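Local atomic coordinates of malate synthase (Haloferax volcanii, PDB entry 3OYZ), a protein that catalyses the magnesium-dependent Claisen condensation of acetyl-CoA with glyoxylate and the hydrolysis of malyl-CoA to malate and CoA in the glyoxylate cycle. Residues 122-127 and 153-158. Residues are numbered along the deposited sequence; the frame is centred on the assembly and turned at random.
With MG (magnesium ion), chain D; PYR (pyruvic acid), chain C.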
ATOM      1  N   PRO A 122     -21.232  -8.635   6.881  1.00 30.46           N
ATOM      2  CA  PRO A 122     -20.392  -7.611   7.399  1.00 29.60           C
ATOM      3  C   PRO A 122     -19.415  -8.207   8.433  1.00 29.62           C
ATOM      4  O   PRO A 122     -19.579  -9.303   8.920  1.00 31.49           O
ATOM      5  CB  PRO A 122     -21.395  -6.715   8.125  1.00 30.16           C
ATOM      6  CG  PRO A 122     -22.306  -7.765   8.791  1.00 29.98           C
ATOM      7  CD  PRO A 122     -22.538  -8.677   7.591  1.00 29.84           C
ATOM      8  N   GLU A 123     -18.414  -7.436   8.784  1.00 29.99           N
ATOM      9  CA  GLU A 123     -17.514  -7.657   9.918  1.00 29.82           C
ATOM     10  C   GLU A 123     -16.718  -9.002   9.866  1.00 29.00           C
ATOM     11  O   GLU A 123     -16.446  -9.543  10.939  1.00 30.62           O
ATOM     12  CB  GLU A 123     -18.309  -7.537  11.240  1.00 29.61           C
ATOM     13  CG  GLU A 123     -18.879  -6.156  11.530  1.00 32.27           C
ATOM     14  CD  GLU A 123     -17.812  -5.209  12.011  1.00 41.32           C
ATOM     15  OE1 GLU A 123     -18.184  -4.099  12.375  1.00 39.38           O
ATOM     16  OE2 GLU A 123     -16.586  -5.477  11.963  1.00 41.23           O
ATOM     17  N   VAL A 124     -16.447  -9.552   8.684  1.00 28.58           N
ATOM     18  CA  VAL A 124     -15.755 -10.835   8.566  1.00 30.77           C
ATOM     19  C   VAL A 124     -14.299 -10.600   9.108  1.00 28.03           C
ATOM     20  O   VAL A 124     -13.840  -9.448   9.220  1.00 28.39           O
ATOM     21  CB  VAL A 124     -15.834 -11.380   7.132  1.00 29.85           C
ATOM     22  CG1 VAL A 124     -17.327 -11.744   6.701  1.00 32.82           C
ATOM     23  CG2 VAL A 124     -15.167 -10.419   6.135  1.00 29.47           C
ATOM     24  N   GLY A 125     -13.623 -11.665   9.505  1.00 30.34           N
ATOM     25  CA  GLY A 125     -12.254 -11.579  10.043  1.00 31.45           C
ATOM     26  C   GLY A 125     -11.323 -12.297   9.081  1.00 31.11           C
ATOM     27  O   GLY A 125     -11.394 -12.011   7.878  1.00 28.49           O
ATOM     28  N   GLY A 126     -10.508 -13.238   9.587  1.00 30.58           N
ATOM     29  CA  GLY A 126      -9.612 -14.039   8.715  1.00 29.26           C
ATOM     30  C   GLY A 126     -10.371 -15.058   7.899  1.00 31.14           C
ATOM     31  O   GLY A 126     -11.605 -15.236   8.077  1.00 29.16           O
ATOM     32  N   ILE A 127      -9.662 -15.748   7.005  1.00 29.17           N
ATOM     33  CA  ILE A 127     -10.371 -16.626   6.079  1.00 27.47           C
ATOM     34  C   ILE A 127     -11.158 -17.734   6.794  1.00 29.15           C
ATOM     35  O   ILE A 127     -12.208 -18.173   6.305  1.00 28.66           O
ATOM     36  CB  ILE A 127      -9.345 -17.167   5.043  1.00 29.82           C
ATOM     37  CG1 ILE A 127     -10.132 -17.798   3.873  1.00 32.21           C
ATOM     38  CG2 ILE A 127      -8.398 -18.230   5.724  1.00 27.10           C
ATOM     39  CD1 ILE A 127     -10.692 -16.609   2.998  1.00 33.89           C
ATOM     40  N   MET A 153     -22.255 -14.840  -2.047  1.00 31.23           N
ATOM     41  CA  MET A 153     -21.879 -14.178  -0.803  1.00 29.73           C
ATOM     42  C   MET A 153     -21.015 -12.968  -1.134  1.00 29.74           C
ATOM     43  O   MET A 153     -20.040 -13.082  -1.882  1.00 31.20           O
ATOM     44  CB  MET A 153     -21.028 -15.155   0.051  1.00 31.11           C
ATOM     45  CG  MET A 153     -20.537 -14.594   1.453  1.00 29.79           C
ATOM     46  SD  MET A 153     -19.637 -16.045   2.201  1.00 37.68           S
ATOM     47  CE  MET A 153     -18.355 -15.210   3.128  1.00 34.46           C
ATOM     48  N   SER A 154     -21.243 -11.852  -0.462  1.00 27.91           N
ATOM     49  CA  SER A 154     -20.418 -10.677  -0.663  1.00 29.13           C
ATOM     50  C   SER A 154     -19.948 -10.369   0.737  1.00 31.30           C
ATOM     51  O   SER A 154     -20.719 -10.609   1.697  1.00 31.14           O
ATOM     52  CB  SER A 154     -21.188  -9.480  -1.281  1.00 27.41           C
ATOM     53  OG  SER A 154     -21.453  -9.861  -2.636  1.00 30.07           O
ATOM     54  N   VAL A 155     -18.747  -9.800   0.899  1.00 29.74           N
ATOM     55  CA  VAL A 155     -18.350  -9.532   2.268  1.00 28.24           C
ATOM     56  C   VAL A 155     -17.980  -8.078   2.363  1.00 28.50           C
ATOM     57  O   VAL A 155     -17.454  -7.474   1.427  1.00 31.11           O
ATOM     58  CB  VAL A 155     -17.148 -10.391   2.778  1.00 28.14           C
ATOM     59  CG1 VAL A 155     -17.501 -11.862   2.642  1.00 28.33           C
ATOM     60  CG2 VAL A 155     -15.921 -10.143   1.837  1.00 30.21           C
ATOM     61  N   ILE A 156     -18.146  -7.496   3.547  1.00 29.24           N
ATOM     62  CA  ILE A 156     -17.641  -6.170   3.788  1.00 28.51           C
ATOM     63  C   ILE A 156     -16.229  -6.273   4.450  1.00 29.91           C
ATOM     64  O   ILE A 156     -16.104  -6.976   5.443  1.00 29.04           O
ATOM     65  CB  ILE A 156     -18.498  -5.455   4.856  1.00 29.47           C
ATOM     66  CG1 ILE A 156     -19.981  -5.308   4.421  1.00 27.79           C
ATOM     67  CG2 ILE A 156     -17.965  -3.992   4.959  1.00 28.15           C
ATOM     68  CD1 ILE A 156     -20.227  -4.863   3.037  1.00 31.88           C
ATOM     69  N   ILE A 157     -15.193  -5.653   3.880  1.00 29.69           N
ATOM     70  CA  ILE A 157     -13.784  -5.676   4.371  1.00 27.85           C
ATOM     71  C   ILE A 157     -13.724  -4.493   5.293  1.00 28.19           C
ATOM     72  O   ILE A 157     -13.670  -3.338   4.833  1.00 31.02           O
ATOM     73  CB  ILE A 157     -12.751  -5.448   3.192  1.00 26.49           C
ATOM     74  CG1 ILE A 157     -12.998  -6.515   2.064  1.00 28.11           C
ATOM     75  CG2 ILE A 157     -11.300  -5.561   3.778  1.00 29.85           C
ATOM     76  CD1 ILE A 157     -12.991  -8.021   2.528  1.00 27.66           C
ATOM     77  N   GLU A 158     -13.814  -4.743   6.597  1.00 28.54           N
ATOM     78  CA  GLU A 158     -13.835  -3.610   7.505  1.00 30.13           C
ATOM     79  C   GLU A 158     -13.076  -3.941   8.763  1.00 31.26           C
ATOM     80  O   GLU A 158     -13.377  -3.422   9.855  1.00 30.94           O
ATOM     81  CB  GLU A 158     -15.282  -3.177   7.846  1.00 32.57           C
ATOM     82  CG  GLU A 158     -16.155  -4.232   8.451  1.00 32.45           C
ATOM     83  CD  GLU A 158     -17.645  -3.754   8.330  1.00 36.77           C
ATOM     84  OE1 GLU A 158     -18.528  -4.601   8.286  1.00 31.96           O
ATOM     85  OE2 GLU A 158     -17.901  -2.562   8.128  1.00 34.80           O
TER
HETATM   86 MG    MG D 500     -19.535  -1.466   8.972  1.00 32.11          MG
HETATM   87  C   PYR C 435     -18.854   0.583   7.266  1.00 38.18           C
HETATM   88  O   PYR C 435     -18.541   0.066   8.392  1.00 39.37           O
HETATM   89  OXT PYR C 435     -18.134   1.470   6.677  1.00 34.51           O
HETATM   90  CA  PYR C 435     -19.959   0.036   6.613  1.00 48.55           C
HETATM   91  O3  PYR C 435     -20.613  -0.955   7.151  1.00 46.92           O
HETATM   92  CB  PYR C 435     -20.343   0.523   5.265  1.00 49.87           C
HETATM   93  O   HOH W   1     -14.474  -3.806  12.313  1.00 36.46           O
HETATM   94  O   HOH W   2     -14.564  -7.164   7.783  1.00 29.94           O
HETATM   95  O   HOH W   3     -20.652  -3.121   8.994  1.00 42.29           O
HETATM   96  O   HOH W   4     -21.614  -0.512   9.587  1.00 45.25           O
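At the C-terminal end of two neighbouring parallel strands of the TIM barrel, where the magnesium site lies, segment 122-127, the loop between strand 118-121 and helix 127-143, meets the metal ligand Glu158, just after strand 152-157. Glu158 divides its carboxylate between two tasks. Glu158 OE2 binds the magnesium ion at 2.1 Å. Glu158 OE1 turns its anti lone pair to the backbone N-H of Glu123, a bent hydrogen bond of 2.9 Å from N to OE1. A metal-bound water lies 2.7 Å from Glu158 OE1 and may donate to it; the magnesium bond and the Glu123 N-H would by themselves restrain rotation of the carboxylate. Beyond CG, which lies between the backbone N and the carbonyl carbon (chi1 57°), the Glu158 chain runs extended to the ion. Asp192 and pyruvate, bound through two of its oxygens, share the metal.

The side chain of Glu123 crosses that of Glu158 at about a right angle, and the two carboxylates stack with their planes 27° apart. Their OE1 atoms are 4.1 Å from each other, a like-charge proximity probably eased by the magnesium and by Arg89, which forms a salt bridge with Glu123 OE2. The same OE2 accepts from a water that also donates to Glu158 O. An alanine at Glu123 would probably leave Arg89 without this carboxylate partner and open a gap beside the carboxylate of Glu158.

Farther from the metal, another water donates to Val124 O and Ile156 O and accepts from Glu158 N. Val124 CG2 packs against Val155 CB at 3.9 Å, and Pro122 CA rests on Ile156 CG1 at 3.8 Å. Here the Glu123 N-H holds Glu158; Glu and Asp magnesium ligands at the C-terminal ends of barrel strands are typical of HpcH/HpaI-family TIM barrels.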